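Local atomic coordinates of O-methyltransferase (Saccharopolyspora spinosa, PDB entry 4CE0), a protein that probably transfers a methyl group from S-adenosyl-L-methionine to the 4'-hydroxyl of the rhamnose in spinosyn, in a magnesium-dependent step of antibiotic biosynthesis. Residues Gly165-Arg168 against Asp169-Pro172; Glu190-Met193 against Asp194-Asn198; Pro217-Gln220 against Asp221-Gly225. One frame throughout, in Å; residues are numbered along the deposited sequence.

Contact 1: residues Gly165-Arg168 against Asp169-Pro172; sequences GWFR and DTLP. With SAH (S-adenosyl-L-homocysteine), chain B.
Thr-170 reaches back over the turn to the start of its own short helix, and its methyl CG2 settles 3.5 Å from CA of Gly-165. Gly-165, with phi 152°, leaves its CA bare for the methyl to rest on. Trp-166 occupies the N-cap, and its carbonyl O takes two backbone bonds: Thr-170 N lies in the carbonyl plane at 3.0 Å, whereas Asp-169 N stands well above it. Trp-166 and Asp-169 run side by side, with OD2 at the edge of the indole, 3.8 Å from CD1, and the carboxylate turned 76° from the ring. The same OD2 accepts from a water that in turn accepts from Trp-166 N, which ties the aspartate to the head of the helix. The segment follows strand 160-164 at the edge of a Rossmann-like methyltransferase sheet and forms part of the adenine end of the cofactor site. Phe-167 lays one ring face on the adenine, adenine N1 lying 3.3 Å above the phenyl plane, over the ring centre, while Phe-167 N donates to that same N1 at 3.0 Å, an angle of 162°. Nearer the backbone, CB of Phe-167 meets CD1 of Leu-171 at 3.7 Å. Leu-171 also touches Val-110 of strand 107-111, an apolar setting that suits leucine.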
loop_
_atom_site.group_PDB
_atom_site.type_symbol
_atom_site.label_atom_id
_atom_site.label_comp_id
_atom_site.label_asym_id
_atom_site.label_seq_id
_atom_site.Cartn_x
_atom_site.Cartn_y
_atom_site.Cartn_z
ATOM N N GLY A 165 19.188 11.899 18.524
ATOM C CA GLY A 165 19.877 12.981 19.200
ATOM C C GLY A 165 19.790 14.221 18.355
ATOM O O GLY A 165 19.296 14.171 17.225
ATOM N N TRP A 166 20.226 15.345 18.909
ATOM C CA TRP A 166 20.384 16.555 18.121
ATOM C C TRP A 166 21.572 16.345 17.205
ATOM O O TRP A 166 22.583 15.802 17.624
ATOM C CB TRP A 166 20.569 17.765 19.051
ATOM C CG TRP A 166 19.442 17.844 20.024
ATOM C CD1 TRP A 166 19.462 17.507 21.350
ATOM C CD2 TRP A 166 18.100 18.233 19.728
ATOM N NE1 TRP A 166 18.214 17.678 21.898
ATOM C CE2 TRP A 166 17.362 18.135 20.924
ATOM C CE3 TRP A 166 17.449 18.666 18.567
ATOM C CZ2 TRP A 166 16.006 18.459 20.990
ATOM C CZ3 TRP A 166 16.108 18.990 18.640
ATOM C CH2 TRP A 166 15.399 18.877 19.837
ATOM N N PHE A 167 21.438 16.750 15.945
ATOM C CA PHE A 167 22.522 16.587 14.965
ATOM C C PHE A 167 23.898 17.085 15.471
ATOM O O PHE A 167 24.945 16.455 15.249
ATOM C CB PHE A 167 22.172 17.337 13.683
ATOM C CG PHE A 167 20.936 16.827 12.997
ATOM C CD1 PHE A 167 20.453 15.544 13.240
ATOM C CD2 PHE A 167 20.241 17.649 12.122
ATOM C CE1 PHE A 167 19.302 15.078 12.592
ATOM C CE2 PHE A 167 19.088 17.205 11.479
ATOM C CZ PHE A 167 18.614 15.911 11.707
ATOM N N ARG A 168 23.894 18.210 16.153
ATOM C CA ARG A 168 25.158 18.766 16.658
ATOM C C ARG A 168 25.860 17.825 17.660
ATOM O O ARG A 168 27.087 17.818 17.774
ATOM C CB ARG A 168 24.950 20.163 17.243
ATOM C CG ARG A 168 24.051 20.274 18.469
ATOM C CD ARG A 168 24.056 21.725 18.982
ATOM N NE ARG A 168 24.106 21.841 20.440
ATOM C CZ ARG A 168 24.124 23.006 21.095
ATOM N NH1 ARG A 168 24.079 24.152 20.418
ATOM N NH2 ARG A 168 24.184 23.028 22.429
ATOM N N ASP A 169 25.078 17.006 18.349
ATOM C CA ASP A 169 25.629 16.014 19.261
ATOM C C ASP A 169 26.010 14.742 18.506
ATOM O O ASP A 169 27.096 14.191 18.726
ATOM C CB ASP A 169 24.617 15.679 20.362
ATOM C CG ASP A 169 24.326 16.860 21.276
ATOM O OD1 ASP A 169 25.239 17.681 21.457
ATOM O OD2 ASP A 169 23.197 16.963 21.820
ATOM N N THR A 170 25.121 14.292 17.607
ATOM C CA THR A 170 25.215 12.943 17.050
ATOM C C THR A 170 26.065 12.773 15.795
ATOM O O THR A 170 26.625 11.696 15.586
ATOM C CB THR A 170 23.811 12.351 16.729
ATOM O OG1 THR A 170 23.104 13.228 15.827
ATOM C CG2 THR A 170 23.025 12.175 17.992
ATOM N N LEU A 171 26.135 13.789 14.942
ATOM C CA LEU A 171 26.764 13.621 13.626
ATOM C C LEU A 171 28.292 13.720 13.625
ATOM O O LEU A 171 28.954 13.065 12.814
ATOM C CB LEU A 171 26.181 14.628 12.617
ATOM C CG LEU A 171 24.667 14.573 12.363
ATOM C CD1 LEU A 171 24.300 15.477 11.226
ATOM C CD2 LEU A 171 24.249 13.154 12.043
ATOM N N PRO A 172 28.874 14.521 14.539
ATOM C CA PRO A 172 30.345 14.568 14.483
ATOM C C PRO A 172 31.011 13.210 14.679
ATOM O O PRO A 172 32.065 12.947 14.088
ATOM C CB PRO A 172 30.708 15.527 15.616
ATOM C CG PRO A 172 29.527 16.458 15.719
ATOM C CD PRO A 172 28.320 15.549 15.441
HETATM N N SAH B . 8.074 13.789 6.357
HETATM C CA SAH B . 9.349 14.525 6.406
HETATM C CB SAH B . 9.851 14.910 7.775
HETATM C CG SAH B . 10.996 15.870 8.096
HETATM S SD SAH B . 10.278 17.012 9.316
HETATM C C SAH B . 10.210 13.466 5.844
HETATM O O SAH B . 11.407 13.622 6.017
HETATM O OXT SAH B . 9.406 12.526 5.231
HETATM C "C5'" SAH B . 11.771 17.662 10.148
HETATM C "C4'" SAH B . 12.456 16.662 11.091
HETATM O "O4'" SAH B . 13.770 17.083 11.393
HETATM C "C3'" SAH B . 11.769 16.493 12.450
HETATM O "O3'" SAH B . 11.462 15.123 12.601
HETATM C "C2'" SAH B . 12.748 16.997 13.517
HETATM O "O2'" SAH B . 12.754 16.339 14.803
HETATM C "C1'" SAH B . 14.079 16.872 12.769
HETATM N N9 SAH B . 15.153 17.821 13.146
HETATM C C8 SAH B . 15.268 19.119 12.696
HETATM N N7 SAH B . 16.397 19.632 13.204
HETATM C C5 SAH B . 17.027 18.685 13.932
HETATM C C6 SAH B . 18.211 18.667 14.673
HETATM N N6 SAH B . 18.992 19.743 14.749
HETATM N N1 SAH B . 18.582 17.527 15.343
HETATM C C2 SAH B . 17.819 16.379 15.281
HETATM N N3 SAH B . 16.640 16.421 14.574
HETATM C C4 SAH B . 16.262 17.531 13.881
HETATM O O HOH W 1 20.524 12.498 15.450
HETATM O O HOH W 2 21.374 14.667 21.622
#

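Contact 2: residues Glu190-Met193 against Asp194-Asn198; sequences ESTM and DSLRN. With SAH (S-adenosyl-L-homocysteine), chain B.
The sulfur of Met-193 sits over one face of the Arg-197 guanidinium, 3.2 Å above its plane and offset toward the rim, with SD 3.5 Å from Arg-197 NH2. Methionine fits here because its chain is slender and flexible: CG stands anti to the backbone N (chi1 -168°), then bends at chi2 and chi3 bring the thioether across the arginine, whose own chain is extended from CG to NE. A salt bridge from Arg-197 NH1 to Glu-229 helps to fix the guanidinium. In the backbone, Arg-197 N donates to Met-193 O at 2.7 Å, nearly straight at 170°, one of five successive i-to-i+4 bonds of this alpha-helix. The next carbonyl, Asp-194 O, accepts from both Asn-198 N and Asn-198 ND2; ND2 lies 2.6 Å from Asp-194 O, in the carbonyl plane and on a lone pair of that O. Ser-191, small and polar, turns its OG to the cofactor and donates to adenine N7 at 2.8 Å. Thr-192 and Leu-196 lie side by side, their nearest atoms CG2 and CD1. Both press on Leu-184 of strand 179-184 and on helix 219-230, whereas Ser-191 and Asp-194 meet helix 167-170, placing helix 189-199 between those two helices against the sheet.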
loop_
_atom_site.group_PDB
_atom_site.type_symbol
_atom_site.label_atom_id
_atom_site.label_comp_id
_atom_site.label_asym_id
_atom_site.label_seq_id
_atom_site.Cartn_x
_atom_site.Cartn_y
_atom_site.Cartn_z
ATOM N N GLU A 190 20.906 25.665 10.909
ATOM C CA GLU A 190 21.835 24.847 11.708
ATOM C C GLU A 190 21.740 23.340 11.422
ATOM O O GLU A 190 22.768 22.643 11.364
ATOM C CB GLU A 190 21.616 25.084 13.206
ATOM C CG GLU A 190 21.956 26.506 13.655
ATOM C CD GLU A 190 23.408 26.902 13.390
ATOM O OE1 GLU A 190 24.319 26.056 13.572
ATOM O OE2 GLU A 190 23.631 28.074 13.005
ATOM N N SER A 191 20.512 22.849 11.275
ATOM C CA SER A 191 20.262 21.441 10.995
ATOM C C SER A 191 20.890 21.057 9.659
ATOM O O SER A 191 21.599 20.051 9.547
ATOM C CB SER A 191 18.757 21.178 10.936
ATOM O OG SER A 191 18.130 21.527 12.159
ATOM N N THR A 192 20.640 21.896 8.654
ATOM C CA THR A 192 21.164 21.691 7.310
ATOM C C THR A 192 22.686 21.759 7.321
ATOM O O THR A 192 23.360 20.870 6.783
ATOM C CB THR A 192 20.594 22.750 6.323
ATOM O OG1 THR A 192 19.168 22.736 6.389
ATOM C CG2 THR A 192 21.038 22.473 4.914
ATOM N N MET A 193 23.240 22.790 7.943
ATOM C CA MET A 193 24.708 22.906 8.023
ATOM C C MET A 193 25.379 21.725 8.762
ATOM O O MET A 193 26.363 21.132 8.272
ATOM C CB MET A 193 25.107 24.233 8.668
ATOM C CG MET A 193 26.587 24.551 8.528
ATOM S SD MET A 193 27.137 24.706 6.807
ATOM C CE MET A 193 26.429 26.276 6.304
ATOM N N ASP A 194 24.852 21.381 9.932
ATOM C CA ASP A 194 25.418 20.282 10.734
ATOM C C ASP A 194 25.398 18.959 9.981
ATOM O O ASP A 194 26.321 18.149 10.109
ATOM C CB ASP A 194 24.664 20.130 12.058
ATOM C CG ASP A 194 24.983 21.242 13.041
ATOM O OD1 ASP A 194 26.112 21.792 12.968
ATOM O OD2 ASP A 194 24.105 21.568 13.875
ATOM N N SER A 195 24.338 18.738 9.207
ATOM C CA SER A 195 24.237 17.550 8.409
ATOM C C SER A 195 25.257 17.568 7.268
ATOM O O SER A 195 25.946 16.586 7.023
ATOM C CB SER A 195 22.784 17.387 7.884
ATOM O OG SER A 195 22.691 16.228 7.073
ATOM N N LEU A 196 25.349 18.682 6.556
ATOM C CA LEU A 196 26.286 18.773 5.437
ATOM C C LEU A 196 27.711 18.675 5.926
ATOM O O LEU A 196 28.482 17.876 5.401
ATOM C CB LEU A 196 26.108 20.084 4.632
ATOM C CG LEU A 196 24.863 20.135 3.750
ATOM C CD1 LEU A 196 24.697 21.534 3.196
ATOM C CD2 LEU A 196 24.961 19.121 2.628
ATOM N N ARG A 197 28.066 19.485 6.916
ATOM C CA ARG A 197 29.452 19.479 7.435
ATOM C C ARG A 197 29.921 18.079 7.849
ATOM O O ARG A 197 31.046 17.681 7.570
ATOM C CB ARG A 197 29.596 20.386 8.647
ATOM C CG ARG A 197 29.575 21.858 8.312
ATOM C CD ARG A 197 30.083 22.757 9.460
ATOM N NE ARG A 197 29.817 24.151 9.125
ATOM C CZ ARG A 197 30.467 24.823 8.176
ATOM N NH1 ARG A 197 31.461 24.245 7.498
ATOM N NH2 ARG A 197 30.131 26.075 7.908
ATOM N N ASN A 198 29.054 17.329 8.516
ATOM C CA ASN A 198 29.437 16.031 9.032
ATOM C C ASN A 198 29.248 14.855 8.073
ATOM O O ASN A 198 29.992 13.874 8.173
ATOM C CB ASN A 198 28.720 15.769 10.366
ATOM C CG ASN A 198 29.108 16.806 11.452
ATOM O OD1 ASN A 198 30.225 16.796 11.923
ATOM N ND2 ASN A 198 28.180 17.676 11.836
HETATM N N SAH B . 8.074 13.789 6.357
HETATM C CA SAH B . 9.349 14.525 6.406
HETATM C CB SAH B . 9.851 14.910 7.775
HETATM C CG SAH B . 10.996 15.870 8.096
HETATM S SD SAH B . 10.278 17.012 9.316
HETATM C C SAH B . 10.210 13.466 5.844
HETATM O O SAH B . 11.407 13.622 6.017
HETATM O OXT SAH B . 9.406 12.526 5.231
HETATM C "C5'" SAH B . 11.771 17.662 10.148
HETATM C "C4'" SAH B . 12.456 16.662 11.091
HETATM O "O4'" SAH B . 13.770 17.083 11.393
HETATM C "C3'" SAH B . 11.769 16.493 12.450
HETATM O "O3'" SAH B . 11.462 15.123 12.601
HETATM C "C2'" SAH B . 12.748 16.997 13.517
HETATM O "O2'" SAH B . 12.754 16.339 14.803
HETATM C "C1'" SAH B . 14.079 16.872 12.769
HETATM N N9 SAH B . 15.153 17.821 13.146
HETATM C C8 SAH B . 15.268 19.119 12.696
HETATM N N7 SAH B . 16.397 19.632 13.204
HETATM C C5 SAH B . 17.027 18.685 13.932
HETATM C C6 SAH B . 18.211 18.667 14.673
HETATM N N6 SAH B . 18.992 19.743 14.749
HETATM N N1 SAH B . 18.582 17.527 15.343
HETATM C C2 SAH B . 17.819 16.379 15.281
HETATM N N3 SAH B . 16.640 16.421 14.574
HETATM C C4 SAH B . 16.262 17.531 13.881
#

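Contact 3: residues Pro217-Gln220 against Asp221-Gly225; sequences PSCQ and DAVKG
Ser-218 and Ala-222 open the first turn of helix 219-230: Ala-222 N donates to Ser-218 O at 3.2 Å, followed by Val-223 N to Cys-219 O and by Lys-224 N to Gln-220 O, the last almost straight at 177°. This alpha-helix packs beside strand 207-211 of the Rossmann-like methyltransferase fold, just after the loop that carries the magnesium ligands Asp-212 and Asp-213. Ser-218 is the N-cap, yet its hydroxyl does not cap the helix; OG bonds instead to the carbonyl O of Asp-187, tying the helix start to the loop ahead of helix 189-199. Cys-219 and Val-223 face the protein, with SG 4.3 Å from CG2, and both touch Ile-211 of the strand, a place for compact apolar groups. The small methyl of Ala-222 lets Tyr-189, Thr-192 and Met-193 of the neighbouring helix come close. Gln-220 and Lys-224 point the same way, side by side, and the long aliphatic stems suit a surface where Tyr-214 touches both. CG of Lys-224 lies beside the backbone N (chi1 -68°), which carries the stem past Gln-220 O, with Lys-224 CD 4.1 Å from Gln-220 CG.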
loop_
_atom_site.group_PDB
_atom_site.type_symbol
_atom_site.label_atom_id
_atom_site.label_comp_id
_atom_site.label_asym_id
_atom_site.label_seq_id
_atom_site.Cartn_x
_atom_site.Cartn_y
_atom_site.Cartn_z
ATOM N N PRO A 217 14.511 29.932 2.641
ATOM C CA PRO A 217 15.704 30.645 3.099
ATOM C C PRO A 217 15.948 30.115 4.501
ATOM O O PRO A 217 14.969 29.867 5.211
ATOM C CB PRO A 217 15.270 32.117 3.099
ATOM C CG PRO A 217 13.782 32.046 3.361
ATOM C CD PRO A 217 13.312 30.791 2.671
ATOM N N SER A 218 17.203 29.939 4.872
ATOM C CA SER A 218 17.636 29.189 6.081
ATOM C C SER A 218 18.263 27.953 5.501
ATOM O O SER A 218 19.466 27.840 5.525
ATOM C CB SER A 218 16.559 28.827 7.145
ATOM O OG SER A 218 15.854 27.626 6.867
ATOM N N CYS A 219 17.459 27.055 4.921
ATOM C CA CYS A 219 18.037 25.834 4.376
ATOM C C CYS A 219 18.960 26.221 3.242
ATOM O O CYS A 219 20.114 25.781 3.186
ATOM C CB CYS A 219 16.946 24.827 3.966
ATOM S SG CYS A 219 17.531 23.384 3.043
ATOM N N GLN A 220 18.475 27.132 2.406
ATOM C CA GLN A 220 19.144 27.561 1.162
ATOM C C GLN A 220 20.486 28.267 1.440
ATOM O O GLN A 220 21.525 28.015 0.793
ATOM C CB GLN A 220 18.202 28.498 0.401
ATOM C CG GLN A 220 18.594 28.775 -1.017
ATOM C CD GLN A 220 17.609 29.688 -1.707
ATOM O OE1 GLN A 220 16.470 29.310 -1.961
ATOM N NE2 GLN A 220 18.035 30.908 -1.991
ATOM N N ASP A 221 20.446 29.156 2.416
ATOM C CA ASP A 221 21.629 29.831 2.902
ATOM C C ASP A 221 22.698 28.875 3.426
ATOM O O ASP A 221 23.878 29.076 3.166
ATOM C CB ASP A 221 21.218 30.884 3.930
ATOM C CG ASP A 221 20.547 32.120 3.269
ATOM O OD1 ASP A 221 20.295 32.112 2.031
ATOM O OD2 ASP A 221 20.262 33.104 3.986
ATOM N N ALA A 222 22.303 27.812 4.129
ATOM C CA ALA A 222 23.282 26.828 4.548
ATOM C C ALA A 222 23.915 26.118 3.356
ATOM O O ALA A 222 25.119 25.886 3.339
ATOM C CB ALA A 222 22.674 25.810 5.520
ATOM N N VAL A 223 23.096 25.746 2.377
ATOM C CA VAL A 223 23.561 24.964 1.241
ATOM C C VAL A 223 24.540 25.779 0.400
ATOM O O VAL A 223 25.619 25.316 0.038
ATOM C CB VAL A 223 22.368 24.520 0.358
ATOM C CG1 VAL A 223 22.868 23.827 -0.888
ATOM C CG2 VAL A 223 21.367 23.617 1.155
ATOM N N LYS A 224 24.155 27.005 0.077
ATOM C CA LYS A 224 25.060 27.891 -0.626
ATOM C C LYS A 224 26.303 28.203 0.252
ATOM O O LYS A 224 27.443 28.152 -0.228
ATOM C CB LYS A 224 24.304 29.151 -1.078
ATOM C CG LYS A 224 23.263 28.837 -2.168
ATOM C CD LYS A 224 22.282 29.973 -2.441
ATOM C CE LYS A 224 22.995 31.222 -2.923
ATOM N NZ LYS A 224 23.046 31.345 -4.413
ATOM N N GLY A 225 26.105 28.475 1.537
ATOM C CA GLY A 225 27.239 28.793 2.397
ATOM C C GLY A 225 28.181 27.605 2.494
ATOM O O GLY A 225 29.394 27.745 2.425
#

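The contacts come in series along the chain, each centred on one helix or its start: 167-170, then 189-199, then 219-230. Contacts 1 and 2 have centres 9 Å apart and touch through Leu-171 and Pro-172 against Ser-195 and Asn-198; contacts 2 and 3, about 10 Å apart, meet where Thr-192 and Met-193 press on Cys-219 and Ala-222. Contacts 1 and 3 do not touch, their centres about 19 Å apart, so helix 189-199 bridges them. Contacts 1 and 2 both grip the adenine of the bound S-adenosyl-L-homocysteine, while contact 3 begins near the magnesium ligand Asp-213, linking the cofactor pocket to the metal site through adjoining helices.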